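PDB 4R03: DUF3836 domain-containing protein from Parabacteroides distasonis ATCC 8503, which is of unknown function but carries a signal sequence in its full-length form and folds as an antiparallel beta-sheet thought to have evolved from beta-hairpin repeats. Local coordinates for residues 3-8 with 19-24; 28-33 with 50-55; 75-80 with 96-101. One frame throughout, in Å; residues are numbered along the deposited sequence.

Contact 1: 3-8 with 19-24; sequences DYLYDT and VVFLQE
Val-20 is buried and is touched by both Tyr-4 and Tyr-6. Its CG1 lies 3.7 Å from CD1 of Tyr-4, approaching that ring at a slant, and also borders CE1 of Tyr-6, whereas CG2 meets Tyr-6 alone, near the plane of its ring and 3.9 Å from its CD1 edge. Leu-22 adds a further methyl to the first ring: chi1 places its CG anti to the backbone N, and chi2 (64°) then brings CD1 within 3.7 Å of Tyr-4 CE1. This is the close-packed part of the contact.

Beneath the side chains, three hydrogen-bonded pairs, Asp-3 with Gln-23, Leu-5 with Phe-21 and Asp-7 with Val-19, each exchange two backbone bonds. The Phe-21 N bond to Leu-5 O, 2.8 Å long and close to straight at 171°, is one of these six. Between the pairs, CA-H...O contacts run from CA of Tyr-4 to Phe-21 O and from CA of Tyr-6 to Val-19 O.

On the opposite face, CB of Leu-5 stands 4.0 Å from CB of Phe-21, and the Phe-21 ring turns its edge to Leu-5 O. The more solvent-facing part is the end where Asp-3 pairs with Gln-23. There a water spans the two strands, bridging Asp-3 OD2 (2.6 Å) and Gln-23 O.

Strand 2-11 is outermost in the sheet, while strand 14-24 is flanked on its other side by strand 27-38, where Val-20 bonds to the backbone of Gln-31 and Val-32, and Phe-21 packs on Lys-30.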
loop_
_atom_site.group_PDB
_atom_site.type_symbol
_atom_site.label_atom_id
_atom_site.label_comp_id
_atom_site.label_asym_id
_atom_site.label_seq_id
_atom_site.Cartn_x
_atom_site.Cartn_y
_atom_site.Cartn_z
ATOM N N ASP A 3 1.024 -19.673 3.238
ATOM C CA ASP A 3 0.018 -19.449 2.198
ATOM C C ASP A 3 -0.579 -18.064 2.487
ATOM O O ASP A 3 -0.476 -17.574 3.646
ATOM C CB ASP A 3 -1.061 -20.540 2.243
ATOM C CG ASP A 3 -0.501 -21.912 1.841
ATOM O OD1 ASP A 3 -0.346 -22.146 0.595
ATOM O OD2 ASP A 3 -0.289 -22.722 2.793
ATOM N N TYR A 4 -1.283 -17.492 1.519
ATOM C CA TYR A 4 -1.870 -16.175 1.667
ATOM C C TYR A 4 -3.313 -16.207 1.183
ATOM O O TYR A 4 -3.629 -16.825 0.138
ATOM C CB TYR A 4 -1.101 -15.076 0.928
ATOM C CG TYR A 4 0.272 -14.893 1.459
ATOM C CD1 TYR A 4 0.488 -14.149 2.602
ATOM C CD2 TYR A 4 1.368 -15.536 0.842
ATOM C CE1 TYR A 4 1.796 -13.985 3.097
ATOM C CE2 TYR A 4 2.664 -15.421 1.382
ATOM C CZ TYR A 4 2.841 -14.638 2.486
ATOM O OH TYR A 4 4.115 -14.539 3.055
ATOM N N LEU A 5 -4.159 -15.528 1.937
ATOM C CA LEU A 5 -5.553 -15.277 1.537
ATOM C C LEU A 5 -5.673 -13.759 1.338
ATOM O O LEU A 5 -5.255 -12.948 2.191
ATOM C CB LEU A 5 -6.483 -15.744 2.642
ATOM C CG LEU A 5 -7.976 -15.529 2.373
ATOM C CD1 LEU A 5 -8.519 -16.423 1.320
ATOM C CD2 LEU A 5 -8.762 -15.818 3.689
ATOM N N TYR A 6 -6.155 -13.353 0.180
ATOM C CA TYR A 6 -6.260 -11.967 -0.162
ATOM C C TYR A 6 -7.741 -11.604 -0.246
ATOM O O TYR A 6 -8.517 -12.335 -0.860
ATOM C CB TYR A 6 -5.628 -11.673 -1.474
ATOM C CG TYR A 6 -4.171 -12.106 -1.588
ATOM C CD1 TYR A 6 -3.155 -11.291 -1.165
ATOM C CD2 TYR A 6 -3.866 -13.332 -2.137
ATOM C CE1 TYR A 6 -1.836 -11.691 -1.235
ATOM C CE2 TYR A 6 -2.537 -13.745 -2.241
ATOM C CZ TYR A 6 -1.539 -12.918 -1.818
ATOM O OH TYR A 6 -0.191 -13.275 -1.865
ATOM N N ASP A 7 -8.096 -10.446 0.294
ATOM C CA ASP A 7 -9.468 -9.905 0.171
ATOM C C ASP A 7 -9.341 -8.540 -0.513
ATOM O O ASP A 7 -8.818 -7.576 0.120
ATOM C CB ASP A 7 -10.089 -9.747 1.556
ATOM C CG ASP A 7 -11.498 -9.201 1.520
ATOM O OD1 ASP A 7 -12.131 -9.292 0.463
ATOM O OD2 ASP A 7 -11.952 -8.668 2.562
ATOM N N THR A 8 -9.864 -8.413 -1.716
ATOM C CA THR A 8 -9.713 -7.190 -2.510
ATOM C C THR A 8 -11.065 -6.563 -2.742
ATOM O O THR A 8 -12.032 -7.259 -3.168
ATOM C CB THR A 8 -9.052 -7.488 -3.870
ATOM O OG1 THR A 8 -7.781 -8.109 -3.649
ATOM C CG2 THR A 8 -8.852 -6.229 -4.677
ATOM N N VAL A 19 -6.632 -6.577 1.619
ATOM C CA VAL A 19 -6.154 -7.154 2.879
ATOM C C VAL A 19 -5.455 -8.453 2.603
ATOM O O VAL A 19 -5.987 -9.324 1.886
ATOM C CB VAL A 19 -7.305 -7.345 3.885
ATOM C CG1 VAL A 19 -6.789 -8.030 5.168
ATOM C CG2 VAL A 19 -7.913 -5.987 4.212
ATOM N N VAL A 20 -4.271 -8.620 3.197
ATOM C CA VAL A 20 -3.511 -9.862 3.105
ATOM C C VAL A 20 -3.554 -10.561 4.436
ATOM O O VAL A 20 -3.189 -9.955 5.473
ATOM C CB VAL A 20 -2.023 -9.593 2.764
ATOM C CG1 VAL A 20 -1.250 -10.915 2.627
ATOM C CG2 VAL A 20 -1.897 -8.746 1.520
ATOM N N PHE A 21 -4.013 -11.805 4.426
ATOM C CA PHE A 21 -3.986 -12.707 5.569
ATOM C C PHE A 21 -2.866 -13.745 5.381
ATOM O O PHE A 21 -2.726 -14.336 4.284
ATOM C CB PHE A 21 -5.274 -13.460 5.758
ATOM C CG PHE A 21 -6.482 -12.618 5.995
ATOM C CD1 PHE A 21 -7.156 -12.059 4.943
ATOM C CD2 PHE A 21 -7.034 -12.500 7.274
ATOM C CE1 PHE A 21 -8.308 -11.320 5.169
ATOM C CE2 PHE A 21 -8.201 -11.754 7.464
ATOM C CZ PHE A 21 -8.790 -11.159 6.437
ATOM N N LEU A 22 -2.036 -13.906 6.402
ATOM C CA LEU A 22 -1.026 -14.965 6.433
ATOM C C LEU A 22 -1.590 -16.235 7.046
ATOM O O LEU A 22 -2.134 -16.242 8.164
ATOM C CB LEU A 22 0.197 -14.479 7.230
ATOM C CG LEU A 22 1.283 -15.552 7.466
ATOM C CD1 LEU A 22 1.902 -15.999 6.159
ATOM C CD2 LEU A 22 2.375 -14.966 8.399
ATOM N N GLN A 23 -1.481 -17.329 6.305
ATOM C CA GLN A 23 -1.876 -18.665 6.729
ATOM C C GLN A 23 -0.586 -19.457 6.976
ATOM O O GLN A 23 0.193 -19.666 6.034
ATOM C CB GLN A 23 -2.698 -19.325 5.658
ATOM C CG GLN A 23 -4.074 -18.662 5.413
ATOM C CD GLN A 23 -4.628 -19.028 4.082
ATOM O OE1 GLN A 23 -3.978 -18.906 3.069
ATOM N NE2 GLN A 23 -5.890 -19.393 4.069
ATOM N N GLU A 24 -0.364 -19.840 8.240
ATOM C CA GLU A 24 0.918 -20.486 8.550
ATOM C C GLU A 24 0.671 -21.487 9.648
ATOM O O GLU A 24 0.152 -21.123 10.672
ATOM C CB GLU A 24 1.913 -19.432 8.975
ATOM C CG GLU A 24 3.283 -19.958 9.361
ATOM C CD GLU A 24 4.333 -18.846 9.386
ATOM O OE1 GLU A 24 4.039 -17.683 9.792
ATOM O OE2 GLU A 24 5.494 -19.135 9.004
HETATM O O HOH W 1 0.035 -22.443 5.365
#

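Contact 2: 28-33 with 50-55; sequences LNKQVR and FRWDRT. With CIT (citric acid), chain C; PO4 (phosphate ion), chain D.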
loop_
_atom_site.group_PDB
_atom_site.type_symbol
_atom_site.label_atom_id
_atom_site.label_comp_id
_atom_site.label_asym_id
_atom_site.label_seq_id
_atom_site.Cartn_x
_atom_site.Cartn_y
_atom_site.Cartn_z
ATOM N N LEU A 28 -4.338 -18.358 11.098
ATOM C CA LEU A 28 -4.803 -17.326 10.130
ATOM C C LEU A 28 -4.720 -15.983 10.810
ATOM O O LEU A 28 -5.346 -15.800 11.880
ATOM C CB LEU A 28 -6.243 -17.588 9.673
ATOM C CG LEU A 28 -6.882 -16.530 8.789
ATOM C CD1 LEU A 28 -6.291 -16.615 7.439
ATOM C CD2 LEU A 28 -8.391 -16.780 8.642
ATOM N N ASN A 29 -3.906 -15.081 10.257
ATOM C CA ASN A 29 -3.717 -13.761 10.881
ATOM C C ASN A 29 -3.664 -12.681 9.848
ATOM O O ASN A 29 -3.001 -12.800 8.823
ATOM C CB ASN A 29 -2.455 -13.722 11.709
ATOM C CG ASN A 29 -2.540 -14.560 12.959
ATOM O OD1 ASN A 29 -3.055 -14.125 14.047
ATOM N ND2 ASN A 29 -2.032 -15.740 12.854
ATOM N N LYS A 30 -4.301 -11.568 10.152
ATOM C CA LYS A 30 -4.162 -10.391 9.337
ATOM C C LYS A 30 -2.752 -9.925 9.302
ATOM O O LYS A 30 -2.053 -9.788 10.357
ATOM C CB LYS A 30 -5.064 -9.247 9.856
ATOM C CG LYS A 30 -6.530 -9.514 9.581
ATOM C CD LYS A 30 -7.488 -8.542 10.326
ATOM C CE LYS A 30 -8.861 -8.774 9.830
ATOM N NZ LYS A 30 -9.819 -7.813 10.533
ATOM N N GLN A 31 -2.238 -9.657 8.112
ATOM C CA GLN A 31 -0.866 -9.192 7.965
ATOM C C GLN A 31 -0.778 -7.727 7.598
ATOM O O GLN A 31 -0.050 -6.961 8.243
ATOM C CB GLN A 31 -0.095 -10.001 6.907
ATOM C CG GLN A 31 1.354 -9.687 6.823
ATOM C CD GLN A 31 1.998 -10.491 5.777
ATOM O OE1 GLN A 31 1.598 -10.422 4.625
ATOM N NE2 GLN A 31 3.032 -11.223 6.118
ATOM N N VAL A 32 -1.433 -7.308 6.518
ATOM C CA VAL A 32 -1.323 -5.940 6.054
ATOM C C VAL A 32 -2.588 -5.571 5.302
ATOM O O VAL A 32 -3.202 -6.449 4.686
ATOM C CB VAL A 32 -0.023 -5.712 5.195
ATOM C CG1 VAL A 32 0.046 -6.632 3.993
ATOM C CG2 VAL A 32 0.142 -4.298 4.783
ATOM N N ARG A 33 -2.972 -4.300 5.350
ATOM C CA ARG A 33 -4.074 -3.717 4.598
ATOM C C ARG A 33 -3.540 -2.543 3.785
ATOM O O ARG A 33 -2.826 -1.717 4.278
ATOM C CB ARG A 33 -5.172 -3.217 5.531
ATOM C CG ARG A 33 -6.310 -2.475 4.837
ATOM C CD ARG A 33 -7.321 -1.979 5.873
ATOM N NE ARG A 33 -8.344 -1.170 5.183
ATOM C CZ ARG A 33 -9.454 -1.652 4.699
ATOM N NH1 ARG A 33 -9.806 -2.904 4.889
ATOM N NH2 ARG A 33 -10.246 -0.815 4.051
ATOM N N PHE A 50 -1.363 -0.415 6.246
ATOM C CA PHE A 50 -1.685 -0.507 7.654
ATOM C C PHE A 50 -1.226 -1.849 8.200
ATOM O O PHE A 50 -1.368 -2.886 7.532
ATOM C CB PHE A 50 -3.191 -0.391 7.857
ATOM C CG PHE A 50 -3.812 0.873 7.358
ATOM C CD1 PHE A 50 -4.055 1.064 5.996
ATOM C CD2 PHE A 50 -4.158 1.908 8.243
ATOM C CE1 PHE A 50 -4.626 2.225 5.532
ATOM C CE2 PHE A 50 -4.710 3.076 7.757
ATOM C CZ PHE A 50 -4.946 3.232 6.406
ATOM N N ARG A 51 -0.731 -1.839 9.440
ATOM C CA ARG A 51 -0.406 -3.065 10.172
ATOM C C ARG A 51 -1.612 -3.412 11.073
ATOM O O ARG A 51 -2.401 -2.539 11.456
ATOM C CB ARG A 51 0.868 -2.906 11.002
ATOM C CG ARG A 51 0.755 -1.881 12.100
ATOM C CD ARG A 51 2.120 -1.784 12.881
ATOM N NE ARG A 51 1.974 -0.752 13.874
ATOM C CZ ARG A 51 1.394 -0.934 15.051
ATOM N NH1 ARG A 51 1.038 -2.124 15.433
ATOM N NH2 ARG A 51 1.274 0.093 15.899
ATOM N N TRP A 52 -1.702 -4.677 11.418
ATOM C CA TRP A 52 -2.778 -5.152 12.301
ATOM C C TRP A 52 -2.197 -5.183 13.705
ATOM O O TRP A 52 -1.312 -5.981 14.040
ATOM C CB TRP A 52 -3.321 -6.489 11.894
ATOM C CG TRP A 52 -4.430 -6.967 12.721
ATOM C CD1 TRP A 52 -4.367 -7.987 13.606
ATOM C CD2 TRP A 52 -5.770 -6.474 12.750
ATOM N NE1 TRP A 52 -5.584 -8.167 14.188
ATOM C CE2 TRP A 52 -6.479 -7.267 13.675
ATOM C CE3 TRP A 52 -6.454 -5.444 12.098
ATOM C CZ2 TRP A 52 -7.819 -7.045 13.935
ATOM C CZ3 TRP A 52 -7.751 -5.251 12.340
ATOM C CH2 TRP A 52 -8.428 -6.015 13.301
ATOM N N ASP A 53 -2.734 -4.322 14.558
ATOM C CA ASP A 53 -2.328 -4.322 15.972
ATOM C C ASP A 53 -3.163 -5.330 16.766
ATOM O O ASP A 53 -4.363 -5.199 16.920
ATOM C CB ASP A 53 -2.433 -2.909 16.514
ATOM C CG ASP A 53 -1.967 -2.806 17.950
ATOM O OD1 ASP A 53 -2.609 -3.473 18.780
ATOM O OD2 ASP A 53 -0.962 -2.101 18.199
ATOM N N ARG A 54 -2.502 -6.392 17.215
ATOM C CA ARG A 54 -3.202 -7.502 17.871
ATOM C C ARG A 54 -3.510 -7.174 19.335
ATOM O O ARG A 54 -4.405 -7.812 19.891
ATOM C CB ARG A 54 -2.359 -8.792 17.854
ATOM C CG ARG A 54 -1.984 -9.228 16.414
ATOM C CD ARG A 54 -1.158 -10.507 16.404
ATOM N NE ARG A 54 -2.005 -11.634 16.781
ATOM C CZ ARG A 54 -1.549 -12.847 17.155
ATOM N NH1 ARG A 54 -0.262 -13.064 17.254
ATOM N NH2 ARG A 54 -2.403 -13.810 17.471
ATOM N N THR A 55 -2.812 -6.217 19.900
ATOM C CA THR A 55 -3.120 -5.756 21.295
ATOM C C THR A 55 -4.489 -5.111 21.373
ATOM O O THR A 55 -5.298 -5.398 22.291
ATOM C CB THR A 55 -2.096 -4.813 21.748
ATOM O OG1 THR A 55 -0.841 -5.490 21.736
ATOM C CG2 THR A 55 -2.334 -4.357 23.168
HETATM C C1 CIT C . -5.457 -11.748 13.737
HETATM O O1 CIT C . -5.857 -11.547 12.546
HETATM O O2 CIT C . -4.252 -11.529 14.172
HETATM C C2 CIT C . -6.562 -12.376 14.592
HETATM C C3 CIT C . -6.788 -11.697 15.956
HETATM O O7 CIT C . -6.894 -10.268 15.768
HETATM C C4 CIT C . -8.083 -12.244 16.612
HETATM C C5 CIT C . -8.110 -12.001 18.106
HETATM O O3 CIT C . -7.758 -12.910 18.906
HETATM O O4 CIT C . -8.455 -10.893 18.575
HETATM C C6 CIT C . -5.569 -11.867 16.862
HETATM O O5 CIT C . -5.078 -13.008 16.990
HETATM O O6 CIT C . -5.059 -10.874 17.425
HETATM P P PO4 D . -10.775 -6.049 7.401
HETATM O O1 PO4 D . -10.313 -4.913 6.512
HETATM O O2 PO4 D . -10.271 -5.751 8.762
HETATM O O3 PO4 D . -10.282 -7.443 6.961
HETATM O O4 PO4 D . -12.285 -6.098 7.363
HETATM O O HOH W 2 0.399 -6.698 10.877
#
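Lys-30 lays its aliphatic chain over one face of the Trp-52 indole, CD resting 3.5 Å from the centroid of the six-membered ring and only 9° off the ring normal. This CH-pi contact continues into a cation-pi interaction, for NZ stands over the same ring, 4.0 Å from that centroid. The lysine chain is extended beyond CG, which carries its ammonium past the middle of the ring to a phosphate, where NZ bonds O2 at 2.8 Å. The same phosphate is also held by NE1 of Trp-59.

A citrate occupies the other end of the contact. Trp-52 NE1 donates in the ring plane to citrate O7 at 2.9 Å, the backbone N of Lys-30 gives citrate O1 a nearly straight bond (175°), and in the guanidinium of Arg-54 NE bonds O6 and NH2 bonds O5 of one carboxylate. Asn-29 OD1 lies over one face of that guanidinium, offset toward the rim, without a hydrogen bond to NH2. Both anions probably come from the crystallisation liquor, so the cluster of basic groups need not mark a natural site.

Regular backbone pairing is confined to Arg-33 and Phe-50, whose Phe-50 N to Arg-33 O bond measures 2.8 Å. Farther along, the strands part and a water takes over, donating to Gln-31 O at 2.7 Å and accepting from Trp-52 N. Arg-33 directs its NE to Glu-35 in a salt bridge.

Against its other neighbour, strand 14-24, strand 27-38 carries a classic beta bulge, in which Gln-31 and Val-32 both face Val-20; with strand 44-53 it forms an antiparallel beta hairpin.

Contact 3: 75-80 with 96-101; sequences EIKTNY and NMIIPS
Asn-79 and Asn-96 set their two amide groups 42° apart, and ND2 of Asn-79 donates to OD1 of Asn-96 at 2.8 Å. The acceptor oxygen lies in the plane of the Asn-79 amide, while the donor stands above the carbonyl plane of Asn-96, although the N-H points almost straight at the oxygen (174°). An alanine in place of Asn-79 would probably leave Asn-96 OD1 without this N-H partner and its amide freer to turn.

On the same face of the sheet, Ile-98 is shared: CG2 touches Glu-75 CB at 3.6 Å, and CD1 meets the methylene CG of Lys-77, also at 3.6 Å. The other face is the more buried. There Ile-76 packs beside Ile-99, and CG2 of Thr-78 meets Ile-99 CD1 at 3.6 Å, the two side chains crossing at about a right angle. Thr-78 OG1 adds a weak bond to Met-97 O.

Paired backbone bonds join Ile-76 with Ile-99 and Thr-78 with selenomethionine Met-97, the register of a regular antiparallel beta hairpin whose second strand, 94-100, is outermost in the sheet.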
loop_
_atom_site.group_PDB
_atom_site.type_symbol
_atom_site.label_atom_id
_atom_site.label_comp_id
_atom_site.label_asym_id
_atom_site.label_seq_id
_atom_site.Cartn_x
_atom_site.Cartn_y
_atom_site.Cartn_z
ATOM N N GLU A 75 9.101 6.046 -16.367
ATOM C CA GLU A 75 9.458 5.892 -14.943
ATOM C C GLU A 75 8.361 6.518 -14.063
ATOM O O GLU A 75 7.716 7.494 -14.424
ATOM C CB GLU A 75 10.808 6.524 -14.638
ATOM C CG GLU A 75 11.991 5.726 -15.243
ATOM C CD GLU A 75 13.353 6.388 -15.006
ATOM O OE1 GLU A 75 13.391 7.612 -14.739
ATOM O OE2 GLU A 75 14.376 5.670 -15.091
ATOM N N ILE A 76 8.115 5.860 -12.953
ATOM C CA ILE A 76 7.226 6.394 -11.940
ATOM C C ILE A 76 8.078 6.859 -10.731
ATOM O O ILE A 76 8.870 6.091 -10.223
ATOM C CB ILE A 76 6.206 5.293 -11.508
ATOM C CG1 ILE A 76 5.422 4.738 -12.711
ATOM C CG2 ILE A 76 5.235 5.855 -10.517
ATOM C CD1 ILE A 76 4.746 3.388 -12.432
ATOM N N LYS A 77 7.881 8.088 -10.313
ATOM C CA LYS A 77 8.593 8.667 -9.169
ATOM C C LYS A 77 7.758 8.444 -7.900
ATOM O O LYS A 77 6.591 8.838 -7.865
ATOM C CB LYS A 77 8.829 10.152 -9.381
ATOM C CG LYS A 77 9.939 10.414 -10.396
ATOM C CD LYS A 77 10.153 11.910 -10.628
ATOM C CE LYS A 77 11.355 12.153 -11.565
ATOM N NZ LYS A 77 11.768 13.591 -11.647
ATOM N N THR A 78 8.347 7.776 -6.940
ATOM C CA THR A 78 7.639 7.425 -5.689
ATOM C C THR A 78 8.289 8.074 -4.483
ATOM O O THR A 78 9.514 8.197 -4.401
ATOM C CB THR A 78 7.522 5.907 -5.459
ATOM O OG1 THR A 78 8.784 5.355 -5.051
ATOM C CG2 THR A 78 6.998 5.228 -6.746
ATOM N N ASN A 79 7.432 8.533 -3.561
ATOM C CA ASN A 79 7.867 9.172 -2.314
ATOM C C ASN A 79 7.208 8.406 -1.160
ATOM O O ASN A 79 5.963 8.297 -1.121
ATOM C CB ASN A 79 7.426 10.592 -2.275
ATOM C CG ASN A 79 7.929 11.332 -1.021
ATOM O OD1 ASN A 79 7.181 11.578 -0.077
ATOM N ND2 ASN A 79 9.196 11.696 -1.038
ATOM N N TYR A 80 8.043 7.848 -0.308
ATOM C CA TYR A 80 7.620 6.949 0.758
ATOM C C TYR A 80 7.887 7.628 2.082
ATOM O O TYR A 80 8.943 8.248 2.275
ATOM C CB TYR A 80 8.427 5.638 0.652
ATOM C CG TYR A 80 8.454 4.738 1.845
ATOM C CD1 TYR A 80 9.327 4.961 2.926
ATOM C CD2 TYR A 80 7.677 3.569 1.892
ATOM C CE1 TYR A 80 9.350 4.088 4.009
ATOM C CE2 TYR A 80 7.721 2.727 2.941
ATOM C CZ TYR A 80 8.552 2.972 3.994
ATOM O OH TYR A 80 8.629 2.118 5.087
ATOM N N ASN A 96 12.833 8.543 -1.561
ATOM C CA ASN A 96 12.329 8.546 -2.905
ATOM C C ASN A 96 12.879 7.386 -3.678
ATOM O O ASN A 96 14.038 7.038 -3.506
ATOM C CB ASN A 96 12.756 9.811 -3.619
ATOM C CG ASN A 96 12.122 11.015 -3.060
ATOM O OD1 ASN A 96 10.911 11.225 -3.213
ATOM N ND2 ASN A 96 12.919 11.846 -2.376
HETATM N N MSE A 97 12.050 6.772 -4.521
HETATM C CA MSE A 97 12.485 5.694 -5.426
HETATM C C MSE A 97 11.942 5.978 -6.825
HETATM O O MSE A 97 11.175 6.927 -7.039
HETATM C CB MSE A 97 12.013 4.295 -4.955
HETATM C CG MSE A 97 12.799 3.112 -5.588
HETATM SE SE MSE A 97 12.589 1.368 -4.734
HETATM C CE MSE A 97 13.510 1.708 -3.043
ATOM N N ILE A 98 12.422 5.185 -7.786
ATOM C CA ILE A 98 11.845 5.102 -9.134
ATOM C C ILE A 98 11.418 3.676 -9.424
ATOM O O ILE A 98 12.136 2.740 -9.106
ATOM C CB ILE A 98 12.879 5.463 -10.213
ATOM C CG1 ILE A 98 13.395 6.876 -10.015
ATOM C CG2 ILE A 98 12.253 5.301 -11.619
ATOM C CD1 ILE A 98 12.463 7.915 -10.384
ATOM N N ILE A 99 10.238 3.517 -10.002
ATOM C CA ILE A 99 9.716 2.231 -10.439
ATOM C C ILE A 99 9.639 2.339 -11.979
ATOM O O ILE A 99 9.126 3.326 -12.501
ATOM C CB ILE A 99 8.273 2.037 -9.894
ATOM C CG1 ILE A 99 8.270 1.915 -8.371
ATOM C CG2 ILE A 99 7.589 0.782 -10.470
ATOM C CD1 ILE A 99 6.822 1.756 -7.796
ATOM N N PRO A 100 10.124 1.324 -12.713
ATOM C CA PRO A 100 9.805 1.404 -14.151
ATOM C C PRO A 100 8.295 1.313 -14.402
ATOM O O PRO A 100 7.593 0.544 -13.718
ATOM C CB PRO A 100 10.508 0.169 -14.766
ATOM C CG PRO A 100 11.154 -0.575 -13.659
ATOM C CD PRO A 100 10.786 0.067 -12.321
ATOM N N SER A 101 7.807 2.052 -15.384
ATOM C CA SER A 101 6.396 2.055 -15.742
ATOM C C SER A 101 5.852 0.664 -16.053
ATOM O O SER A 101 4.651 0.381 -15.808
ATOM C CB SER A 101 6.146 2.980 -16.930
ATOM O OG SER A 101 6.368 4.315 -16.522
#

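Followed from the N terminus, the chain closes three loops in series, none enclosing or crossing another, as expected of a meander in which neighbouring strands are also consecutive. Contact 1 closes the first hairpin, 2-11 with 14-24. Contact 2 closes the next, 27-38 with 44-53, and touches contact 1 directly because strands 14-24 and 27-38 are neighbours; their centres are 10 Å apart. The chain then adds strand 58-69 before contact 3 closes the last hairpin, 75-84 with 94-100, on the opposite side of the chain's centre. Contact 3 lies about 26 Å from each of the others, centre to centre, linked through the shared sheet.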